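Local coordinates for Tubulin/ftsz, gtpase (Methanosaeta thermophila, PDB 3ZID), which binds GTP and is a tubulin-like GTPase probably involved in controlling archaeal cell shape, at residues R15-V20 against V43-I48; N21-G26 against I193-A198; A63-H68 against E98-F103. One frame throughout, in Å; residues are numbered along the deposited sequence.

Interaction 1 (R15-V20 against V43-I48); sequences RILDAV and VETIAI. With GDP (guanosine-5'-diphosphate), chain C.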
loop_
_atom_site.group_PDB
_atom_site.type_symbol
_atom_site.label_atom_id
_atom_site.label_comp_id
_atom_site.label_asym_id
_atom_site.label_seq_id
_atom_site.Cartn_x
_atom_site.Cartn_y
_atom_site.Cartn_z
ATOM N N ARG A 15 -2.376 7.084 9.441
ATOM C CA ARG A 15 -2.127 6.165 10.534
ATOM C C ARG A 15 -0.904 5.293 10.266
ATOM O O ARG A 15 -0.172 4.953 11.180
ATOM C CB ARG A 15 -3.355 5.319 10.835
ATOM C CG ARG A 15 -4.458 6.043 11.616
ATOM C CD ARG A 15 -5.667 5.136 11.654
ATOM N NE ARG A 15 -6.831 5.687 12.308
ATOM C CZ ARG A 15 -8.068 5.276 12.055
ATOM N NH1 ARG A 15 -8.273 4.323 11.152
ATOM N NH2 ARG A 15 -9.091 5.825 12.693
ATOM N N ILE A 16 -0.672 4.939 9.012
ATOM C CA ILE A 16 0.532 4.189 8.689
ATOM C C ILE A 16 1.768 5.057 8.897
ATOM O O ILE A 16 2.750 4.612 9.456
ATOM C CB ILE A 16 0.498 3.641 7.265
ATOM C CG1 ILE A 16 -0.553 2.537 7.176
ATOM C CG2 ILE A 16 1.868 3.067 6.879
ATOM C CD1 ILE A 16 -0.850 2.099 5.742
ATOM N N LEU A 17 1.694 6.309 8.475
ATOM C CA LEU A 17 2.798 7.219 8.669
ATOM C C LEU A 17 3.127 7.400 10.155
ATOM O O LEU A 17 4.299 7.450 10.543
ATOM C CB LEU A 17 2.485 8.571 8.043
ATOM C CG LEU A 17 3.680 9.520 8.076
ATOM C CD1 LEU A 17 4.903 8.833 7.462
ATOM C CD2 LEU A 17 3.382 10.746 7.288
ATOM N N ASP A 18 2.086 7.500 10.971
ATOM C CA ASP A 18 2.228 7.614 12.420
ATOM C C ASP A 18 2.930 6.381 13.005
ATOM O O ASP A 18 3.818 6.521 13.853
ATOM C CB ASP A 18 0.868 7.814 13.072
ATOM C CG ASP A 18 0.946 8.613 14.361
ATOM O OD1 ASP A 18 1.763 9.557 14.433
ATOM O OD2 ASP A 18 0.177 8.303 15.297
ATOM N N ALA A 19 2.571 5.187 12.532
ATOM C CA ALA A 19 3.270 3.966 12.963
ATOM C C ALA A 19 4.731 3.984 12.553
ATOM O O ALA A 19 5.577 3.455 13.268
ATOM C CB ALA A 19 2.598 2.700 12.419
ATOM N N VAL A 20 5.015 4.566 11.389
ATOM C CA VAL A 20 6.392 4.718 10.922
ATOM C C VAL A 20 7.173 5.622 11.879
ATOM O O VAL A 20 8.276 5.285 12.299
ATOM C CB VAL A 20 6.466 5.255 9.481
ATOM C CG1 VAL A 20 7.870 5.762 9.168
ATOM C CG2 VAL A 20 6.049 4.166 8.488
ATOM N N VAL A 43 14.941 11.374 6.524
ATOM C CA VAL A 43 13.567 10.911 6.286
ATOM C C VAL A 43 12.517 11.931 6.713
ATOM O O VAL A 43 12.314 12.153 7.904
ATOM C CB VAL A 43 13.253 9.579 7.023
ATOM C CG1 VAL A 43 11.875 9.071 6.641
ATOM C CG2 VAL A 43 14.299 8.519 6.705
ATOM N N GLU A 44 11.826 12.519 5.742
ATOM C CA GLU A 44 10.758 13.471 6.029
ATOM C C GLU A 44 9.394 12.807 5.917
ATOM O O GLU A 44 9.163 11.958 5.059
ATOM C CB GLU A 44 10.833 14.662 5.071
ATOM C CG GLU A 44 12.148 15.423 5.142
ATOM C CD GLU A 44 12.185 16.449 6.257
ATOM O OE1 GLU A 44 11.213 16.540 7.027
ATOM O OE2 GLU A 44 13.203 17.153 6.378
ATOM N N THR A 45 8.495 13.185 6.809
ATOM C CA THR A 45 7.178 12.608 6.826
ATOM C C THR A 45 6.153 13.715 6.842
ATOM O O THR A 45 6.272 14.660 7.619
ATOM C CB THR A 45 6.981 11.711 8.058
ATOM O OG1 THR A 45 7.088 12.497 9.249
ATOM C CG2 THR A 45 8.030 10.611 8.087
ATOM N N ILE A 46 5.154 13.606 5.973
ATOM C CA ILE A 46 4.022 14.521 6.009
ATOM C C ILE A 46 2.743 13.724 5.970
ATOM O O ILE A 46 2.551 12.911 5.078
ATOM C CB ILE A 46 4.012 15.502 4.840
ATOM C CG1 ILE A 46 5.353 16.222 4.743
ATOM C CG2 ILE A 46 2.889 16.542 5.022
ATOM C CD1 ILE A 46 5.456 17.067 3.504
ATOM N N ALA A 47 1.899 13.926 6.975
ATOM C CA ALA A 47 0.572 13.352 6.988
ATOM C C ALA A 47 -0.385 14.361 6.355
ATOM O O ALA A 47 -0.534 15.475 6.842
ATOM C CB ALA A 47 0.157 13.052 8.396
ATOM N N ILE A 48 -1.041 13.966 5.275
ATOM C CA ILE A 48 -1.939 14.871 4.569
ATOM C C ILE A 48 -3.376 14.354 4.696
ATOM O O ILE A 48 -3.638 13.159 4.512
ATOM C CB ILE A 48 -1.503 15.005 3.091
ATOM C CG1 ILE A 48 -0.008 15.351 3.029
ATOM C CG2 ILE A 48 -2.352 16.060 2.364
ATOM C CD1 ILE A 48 0.619 15.333 1.652
HETATM P PB GDP C . -9.912 8.570 3.326
HETATM O O1B GDP C . -8.755 8.429 2.352
HETATM O O2B GDP C . -9.449 9.294 4.576
HETATM O O3B GDP C . -11.020 9.351 2.640
HETATM O O3A GDP C . -10.504 7.120 3.672
HETATM P PA GDP C . -9.660 5.988 4.436
HETATM O O1A GDP C . -10.169 5.794 5.822
HETATM O O2A GDP C . -8.165 6.217 4.398
HETATM O "O5'" GDP C . -9.993 4.750 3.494
HETATM C "C5'" GDP C . -10.819 3.709 3.993
HETATM C "C4'" GDP C . -10.135 2.387 3.676
HETATM O "O4'" GDP C . -8.911 2.337 4.412
HETATM C "C3'" GDP C . -10.998 1.258 4.167
HETATM O "O3'" GDP C . -10.680 0.125 3.362
HETATM C "C2'" GDP C . -10.503 1.062 5.574
HETATM O "O2'" GDP C . -10.722 -0.285 5.977
HETATM C "C1'" GDP C . -9.020 1.335 5.429
HETATM N N9 GDP C . -8.372 1.914 6.607
HETATM C C8 GDP C . -8.748 3.011 7.292
HETATM N N7 GDP C . -7.862 3.275 8.284
HETATM C C5 GDP C . -6.907 2.324 8.222
HETATM C C6 GDP C . -5.674 2.015 8.952
HETATM O O6 GDP C . -5.328 2.710 9.916
HETATM N N1 GDP C . -4.962 0.960 8.561
HETATM C C2 GDP C . -5.328 0.181 7.534
HETATM N N2 GDP C . -4.545 -0.872 7.221
HETATM N N3 GDP C . -6.448 0.391 6.800
HETATM C C4 GDP C . -7.243 1.441 7.102
#
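Leu17 makes nearly all of this contact, laying its two methyl groups on segment 43-48 of strand 42-49 at Thr45, Ile46 and Ala47. The fold is the Rossmann-like GTPase domain of the tubulin/FtsZ family. Helix 10-30 is the crossover of a beta-alpha-beta unit that joins the neighbouring parallel strands 3-9 and 42-49. Segment 15-20 therefore runs almost antiparallel to the strand, at 151°, with 8.5 Å between the axes.

The contact between the segments is apolar, with no hydrogen bond across it. CG of Leu17 lies anti to the backbone N (chi1 -173°), which sends the isobutyl group onto the strand. Its branches divide the work. Leu17 CD1 sits 3.6 Å from CB of Thr45 and also touches the Thr45 methyl. Leu17 CD2 rests on the backbone, 3.2 Å from Ile46 O, and reaches CB of Ala47 at 4.1 Å. Met6 and Met109, from strands 3-9 and 105-111, pack on the same leucine, so it is buried over the sheet. The hydroxyl of Thr45 has a weak hydrogen bond from Asn21, further along the helix.

The polar part is the nucleotide. Arg15 belongs to the GTP-binding site and here meets GDP. Its extended chain runs past the guanine, with Arg15 CD 3.0 Å from GDP O6. The guanidinium turns its edge to the base, the purine N7 lying near its plane. With a serine in place of Arg15 the chain along O6 and the charge beside N7 are gone, and that edge of the guanine would probably be held less firmly. Tyr190 and Asn194 of helix 186-210 also touch the arginine. At its end, NH1 of Arg15 comes to 3.1 Å from N7 of GDP.

Interaction 2 (N21-G26 against I193-A198); sequences NRQAFG and INTMVA. With GDP (guanosine-5'-diphosphate), chain C.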
loop_
_atom_site.group_PDB
_atom_site.type_symbol
_atom_site.label_atom_id
_atom_site.label_comp_id
_atom_site.label_asym_id
_atom_site.label_seq_id
_atom_site.Cartn_x
_atom_site.Cartn_y
_atom_site.Cartn_z
ATOM N N ASN A 21 6.585 6.758 12.233
ATOM C CA ASN A 21 7.204 7.686 13.168
ATOM C C ASN A 21 7.371 7.071 14.552
ATOM O O ASN A 21 8.401 7.272 15.217
ATOM C CB ASN A 21 6.397 8.989 13.247
ATOM C CG ASN A 21 6.602 9.871 12.026
ATOM O OD1 ASN A 21 7.690 9.914 11.465
ATOM N ND2 ASN A 21 5.550 10.555 11.596
ATOM N N ARG A 22 6.362 6.313 14.972
ATOM C CA ARG A 22 6.400 5.617 16.250
ATOM C C ARG A 22 7.651 4.735 16.334
ATOM O O ARG A 22 8.498 4.902 17.219
ATOM C CB ARG A 22 5.140 4.760 16.446
ATOM C CG ARG A 22 4.990 4.215 17.872
ATOM C CD ARG A 22 3.833 3.224 17.992
ATOM N NE ARG A 22 4.137 1.961 17.319
ATOM C CZ ARG A 22 3.396 1.419 16.360
ATOM N NH1 ARG A 22 2.286 2.032 15.930
ATOM N NH2 ARG A 22 3.767 0.262 15.828
ATOM N N GLN A 23 7.782 3.840 15.366
ATOM C CA GLN A 23 8.846 2.859 15.366
ATOM C C GLN A 23 10.205 3.497 15.122
ATOM O O GLN A 23 11.232 2.991 15.596
ATOM C CB GLN A 23 8.555 1.783 14.325
ATOM C CG GLN A 23 7.264 1.045 14.600
ATOM C CD GLN A 23 7.029 -0.083 13.638
ATOM O OE1 GLN A 23 7.948 -0.547 12.958
ATOM N NE2 GLN A 23 5.777 -0.491 13.523
ATOM N N ALA A 24 10.200 4.608 14.385
ATOM C CA ALA A 24 11.421 5.343 14.051
ATOM C C ALA A 24 12.100 5.921 15.288
ATOM O O ALA A 24 13.333 6.034 15.334
ATOM C CB ALA A 24 11.118 6.456 13.032
ATOM N N PHE A 25 11.297 6.301 16.279
ATOM C CA PHE A 25 11.821 6.772 17.566
ATOM C C PHE A 25 12.683 5.715 18.259
ATOM O O PHE A 25 13.685 6.040 18.894
ATOM C CB PHE A 25 10.695 7.209 18.504
ATOM C CG PHE A 25 9.938 8.407 18.030
ATOM C CD1 PHE A 25 10.458 9.226 17.041
ATOM C CD2 PHE A 25 8.712 8.731 18.586
ATOM C CE1 PHE A 25 9.762 10.339 16.607
ATOM C CE2 PHE A 25 8.011 9.843 18.159
ATOM C CZ PHE A 25 8.537 10.648 17.169
ATOM N N GLY A 26 12.283 4.455 18.139
ATOM C CA GLY A 26 13.029 3.366 18.738
ATOM C C GLY A 26 14.317 3.099 17.983
ATOM O O GLY A 26 15.354 2.815 18.582
ATOM N N ILE A 193 -1.959 -4.269 11.249
ATOM C CA ILE A 193 -1.571 -4.068 9.866
ATOM C C ILE A 193 -0.589 -2.914 9.731
ATOM O O ILE A 193 0.457 -3.066 9.106
ATOM C CB ILE A 193 -2.787 -3.812 8.974
ATOM C CG1 ILE A 193 -3.654 -5.080 8.894
ATOM C CG2 ILE A 193 -2.334 -3.355 7.597
ATOM C CD1 ILE A 193 -5.054 -4.861 8.357
ATOM N N ASN A 194 -0.933 -1.768 10.323
ATOM C CA ASN A 194 -0.123 -0.565 10.219
ATOM C C ASN A 194 1.280 -0.823 10.789
ATOM O O ASN A 194 2.282 -0.377 10.233
ATOM C CB ASN A 194 -0.771 0.624 10.951
ATOM C CG ASN A 194 -2.104 1.038 10.370
ATOM O OD1 ASN A 194 -2.531 0.556 9.317
ATOM N ND2 ASN A 194 -2.793 1.930 11.081
ATOM N N THR A 195 1.341 -1.563 11.889
ATOM C CA THR A 195 2.630 -1.893 12.494
ATOM C C THR A 195 3.478 -2.747 11.556
ATOM O O THR A 195 4.677 -2.522 11.438
ATOM C CB THR A 195 2.447 -2.603 13.856
ATOM O OG1 THR A 195 1.883 -1.678 14.783
ATOM C CG2 THR A 195 3.784 -3.147 14.428
ATOM N N MET A 196 2.846 -3.696 10.869
ATOM C CA MET A 196 3.553 -4.567 9.928
ATOM C C MET A 196 4.053 -3.785 8.726
ATOM O O MET A 196 5.156 -4.032 8.241
ATOM C CB MET A 196 2.649 -5.720 9.449
ATOM C CG MET A 196 2.233 -6.690 10.538
ATOM S SD MET A 196 1.018 -7.889 9.974
ATOM C CE MET A 196 1.970 -8.771 8.752
ATOM N N VAL A 197 3.243 -2.843 8.240
ATOM C CA VAL A 197 3.644 -2.061 7.076
ATOM C C VAL A 197 4.838 -1.201 7.449
ATOM O O VAL A 197 5.848 -1.203 6.773
ATOM C CB VAL A 197 2.519 -1.129 6.570
ATOM C CG1 VAL A 197 3.040 -0.276 5.397
ATOM C CG2 VAL A 197 1.313 -1.958 6.116
ATOM N N ALA A 198 4.699 -0.470 8.547
ATOM C CA ALA A 198 5.743 0.420 9.023
ATOM C C ALA A 198 7.051 -0.336 9.274
ATOM O O ALA A 198 8.133 0.138 8.946
ATOM C CB ALA A 198 5.278 1.134 10.271
HETATM P PB GDP C . -9.912 8.570 3.326
HETATM O O1B GDP C . -8.755 8.429 2.352
HETATM O O2B GDP C . -9.449 9.294 4.576
HETATM O O3B GDP C . -11.020 9.351 2.640
HETATM O O3A GDP C . -10.504 7.120 3.672
HETATM P PA GDP C . -9.660 5.988 4.436
HETATM O O1A GDP C . -10.169 5.794 5.822
HETATM O O2A GDP C . -8.165 6.217 4.398
HETATM O "O5'" GDP C . -9.993 4.750 3.494
HETATM C "C5'" GDP C . -10.819 3.709 3.993
HETATM C "C4'" GDP C . -10.135 2.387 3.676
HETATM O "O4'" GDP C . -8.911 2.337 4.412
HETATM C "C3'" GDP C . -10.998 1.258 4.167
HETATM O "O3'" GDP C . -10.680 0.125 3.362
HETATM C "C2'" GDP C . -10.503 1.062 5.574
HETATM O "O2'" GDP C . -10.722 -0.285 5.977
HETATM C "C1'" GDP C . -9.020 1.335 5.429
HETATM N N9 GDP C . -8.372 1.914 6.607
HETATM C C8 GDP C . -8.748 3.011 7.292
HETATM N N7 GDP C . -7.862 3.275 8.284
HETATM C C5 GDP C . -6.907 2.324 8.222
HETATM C C6 GDP C . -5.674 2.015 8.952
HETATM O O6 GDP C . -5.328 2.710 9.916
HETATM N N1 GDP C . -4.962 0.960 8.561
HETATM C C2 GDP C . -5.328 0.181 7.534
HETATM N N2 GDP C . -4.545 -0.872 7.221
HETATM N N3 GDP C . -6.448 0.391 6.800
HETATM C C4 GDP C . -7.243 1.441 7.102
#
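Arg22 reaches Thr195 by two torsions: CG stands anti to the backbone N (chi1 -169°), and a bend at chi3 (71°) brings NH2 to the hydroxyl of Thr195. Gln23 instead has CG anti to its carbonyl carbon and runs out straight beyond it, so its amide ends beside the arginine. Both side chains meet Thr195 at about a right angle. In the tubulin/FtsZ fold, helix 186-210 is the long core helix between the GTPase domain and the C-terminal domain. Helix 10-30 crosses it here at 53°, with 10.2 Å between the axes, so the gap is bridged by long side chains.

Two hydrogen bonds make the bridge. Arg22 NH2 donates to Thr195 OG1 over 2.9 Å, with the hydroxyl tilted out of the guanidinium plane. That hydroxyl is also bonded to the carbonyl of Asp191, one turn earlier. Gln23 NE2 donates to Thr195 O over 3.1 Å. This bond is nearly straight and uses a lone pair in the carbonyl plane. The Gln23 amide also lies against the methyl of Ala198, its NE2 3.7 Å from Ala198 CB.

The residue before Thr195 reads the base. Asn194, a GTP-binding residue, pairs its amide with the guanine edge: GDP N1 donates to Asn194 OD1 at 2.6 Å, while Asn194 ND2 donates to GDP O6 at 2.9 Å.

Interaction 3 (A63-H68 against E98-F103); sequences AKDRLH and EKRGDF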
loop_
_atom_site.group_PDB
_atom_site.type_symbol
_atom_site.label_atom_id
_atom_site.label_comp_id
_atom_site.label_asym_id
_atom_site.label_seq_id
_atom_site.Cartn_x
_atom_site.Cartn_y
_atom_site.Cartn_z
ATOM N N ALA A 63 3.617 18.390 14.789
ATOM C CA ALA A 63 2.577 19.291 14.291
ATOM C C ALA A 63 2.934 19.877 12.931
ATOM O O ALA A 63 2.067 20.063 12.079
ATOM C CB ALA A 63 2.333 20.407 15.286
ATOM N N LYS A 64 4.219 20.133 12.717
ATOM C CA LYS A 64 4.688 20.647 11.439
ATOM C C LYS A 64 4.532 19.646 10.303
ATOM O O LYS A 64 4.595 20.011 9.131
ATOM C CB LYS A 64 6.146 21.050 11.545
ATOM C CG LYS A 64 7.029 19.960 12.107
ATOM C CD LYS A 64 8.499 20.355 12.013
ATOM C CE LYS A 64 9.067 20.089 10.621
ATOM N NZ LYS A 64 9.463 18.666 10.458
ATOM N N ASP A 65 4.338 18.380 10.655
ATOM C CA ASP A 65 4.241 17.335 9.656
ATOM C C ASP A 65 2.789 16.921 9.440
ATOM O O ASP A 65 2.509 15.914 8.786
ATOM C CB ASP A 65 5.088 16.131 10.075
ATOM C CG ASP A 65 6.578 16.440 10.087
ATOM O OD1 ASP A 65 6.980 17.486 9.536
ATOM O OD2 ASP A 65 7.353 15.617 10.619
ATOM N N ARG A 66 1.870 17.697 10.005
ATOM C CA ARG A 66 0.442 17.447 9.836
ATOM C C ARG A 66 -0.175 18.518 8.964
ATOM O O ARG A 66 -0.335 19.659 9.384
ATOM C CB ARG A 66 -0.287 17.400 11.176
ATOM C CG ARG A 66 0.274 16.420 12.153
ATOM C CD ARG A 66 -0.602 16.349 13.395
ATOM N NE ARG A 66 0.019 15.521 14.421
ATOM C CZ ARG A 66 -0.533 15.240 15.594
ATOM N NH1 ARG A 66 -1.728 15.722 15.895
ATOM N NH2 ARG A 66 0.108 14.465 16.459
ATOM N N LEU A 67 -0.477 18.136 7.730
ATOM C CA LEU A 67 -0.977 19.059 6.733
ATOM C C LEU A 67 -2.482 18.910 6.530
ATOM O O LEU A 67 -2.960 17.887 6.015
ATOM C CB LEU A 67 -0.231 18.869 5.412
ATOM C CG LEU A 67 -0.657 19.843 4.310
ATOM C CD1 LEU A 67 -0.419 21.274 4.750
ATOM C CD2 LEU A 67 0.100 19.564 3.030
ATOM N N HIS A 68 -3.226 19.914 6.990
ATOM C CA HIS A 68 -4.662 19.964 6.777
ATOM C C HIS A 68 -4.977 20.624 5.442
ATOM O O HIS A 68 -4.481 21.700 5.130
ATOM C CB HIS A 68 -5.369 20.722 7.906
ATOM C CG HIS A 68 -6.862 20.654 7.822
ATOM N ND1 HIS A 68 -7.675 21.715 8.145
ATOM C CD2 HIS A 68 -7.690 19.648 7.450
ATOM C CE1 HIS A 68 -8.939 21.370 7.974
ATOM N NE2 HIS A 68 -8.976 20.120 7.553
ATOM N N GLU A 98 7.918 20.813 -1.354
ATOM C CA GLU A 98 9.111 21.482 -1.875
ATOM C C GLU A 98 9.915 22.225 -0.807
ATOM O O GLU A 98 11.127 22.372 -0.933
ATOM C CB GLU A 98 8.755 22.394 -3.048
ATOM C CG GLU A 98 8.423 21.611 -4.310
ATOM C CD GLU A 98 7.653 22.419 -5.336
ATOM O OE1 GLU A 98 7.280 23.575 -5.038
ATOM O OE2 GLU A 98 7.427 21.895 -6.448
ATOM N N LYS A 99 9.247 22.659 0.258
ATOM C CA LYS A 99 9.928 23.314 1.373
ATOM C C LYS A 99 10.973 22.419 2.033
ATOM O O LYS A 99 11.876 22.914 2.703
ATOM C CB LYS A 99 8.921 23.714 2.457
ATOM C CG LYS A 99 7.957 24.818 2.075
ATOM C CD LYS A 99 7.088 25.202 3.263
ATOM C CE LYS A 99 6.165 26.365 2.924
ATOM N NZ LYS A 99 5.354 26.789 4.100
ATOM N N ARG A 100 10.851 21.107 1.836
ATOM C CA ARG A 100 11.713 20.160 2.523
ATOM C C ARG A 100 12.865 19.656 1.671
ATOM O O ARG A 100 13.576 18.738 2.072
ATOM C CB ARG A 100 10.891 19.004 3.076
ATOM C CG ARG A 100 9.706 19.496 3.856
ATOM C CD ARG A 100 9.138 18.458 4.787
ATOM N NE ARG A 100 8.044 19.037 5.557
ATOM C CZ ARG A 100 7.612 18.562 6.717
ATOM N NH1 ARG A 100 8.189 17.489 7.257
ATOM N NH2 ARG A 100 6.606 19.165 7.338
ATOM N N GLY A 101 13.058 20.254 0.500
ATOM C CA GLY A 101 14.252 19.969 -0.277
ATOM C C GLY A 101 14.104 18.905 -1.343
ATOM O O GLY A 101 13.008 18.655 -1.851
ATOM N N ASP A 102 15.229 18.296 -1.703
ATOM C CA ASP A 102 15.237 17.260 -2.724
ATOM C C ASP A 102 15.098 15.900 -2.089
ATOM O O ASP A 102 15.458 15.709 -0.935
ATOM C CB ASP A 102 16.520 17.295 -3.561
ATOM C CG ASP A 102 16.447 18.274 -4.710
ATOM O OD1 ASP A 102 15.329 18.592 -5.162
ATOM O OD2 ASP A 102 17.517 18.720 -5.171
ATOM N N PHE A 103 14.548 14.963 -2.851
ATOM C CA PHE A 103 14.375 13.591 -2.400
ATOM C C PHE A 103 14.769 12.627 -3.481
ATOM O O PHE A 103 14.512 12.868 -4.657
ATOM C CB PHE A 103 12.931 13.345 -1.997
ATOM C CG PHE A 103 12.480 14.239 -0.908
ATOM C CD1 PHE A 103 12.919 14.027 0.396
ATOM C CD2 PHE A 103 11.682 15.331 -1.185
ATOM C CE1 PHE A 103 12.530 14.868 1.411
ATOM C CE2 PHE A 103 11.286 16.168 -0.184
ATOM C CZ PHE A 103 11.714 15.942 1.126
#
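A salt bridge between Arg100 and Asp65 joins the loop after helix 79-98 to the short 3-10 turn that leads into strand 66-68. That strand is an edge of the parallel sheet in the Rossmann-like GTPase domain. The backbones stay well apart, and Asp65 and Arg100, the closest pair, have CA atoms 10.7 Å from each other. Arg100 spans the gap with a chain extended from CG to NE.

The guanidinium grips a single oxygen end-on. NH1 of Arg100 lies 2.6 Å and NH2 of Arg100 2.8 Å from OD1 of Asp65. That oxygen lies near the guanidinium plane, but the carboxylate is turned 50° against it. NH2 comes in on the anti side of OD1, and NH1 from above the carboxylate plane. Lys64 folds back through bends at chi3 and chi4 to bond the same oxygen from the syn side. Three donors thus hold OD1 of the buried aspartate, and this is likely to favour its charged form.

Lys64 NZ and Arg100 NH1 come within 3.6 Å, but both bond Asp65 OD1, whose negative charge probably offsets the repulsion. Glu44 and Glu96 give Arg100 further anionic partners. The arginine stands in a type I turn from Glu98 to Gly101, closed by Gly101 N to Glu98 O. The lysine completes the cluster, with Lys64 NZ 2.9 Å from Asp65 OD1.

Overall arrangement
Interactions 1 and 2 use the same helix, 10-30, which meets the parallel sheet through Leu17 and helix 186-210 through Arg22 and Gln23. Both reach GDP, and they touch each other, for example where Val20 packs on Ala198. Interactions 1 and 3 share the sheet, since strands 42-49 and 66-68 are neighbours and probably hydrogen-bonded at Ala47. Between its segments interaction 1 is buried and apolar. Interaction 2 is partly buried and held by hydrogen bonds without a salt bridge. Interaction 3, nearer the surface, depends on clustered charges. Interactions 2 and 3 do not touch, though their nearest atoms are about 5 Å apart; interaction 1 touches both.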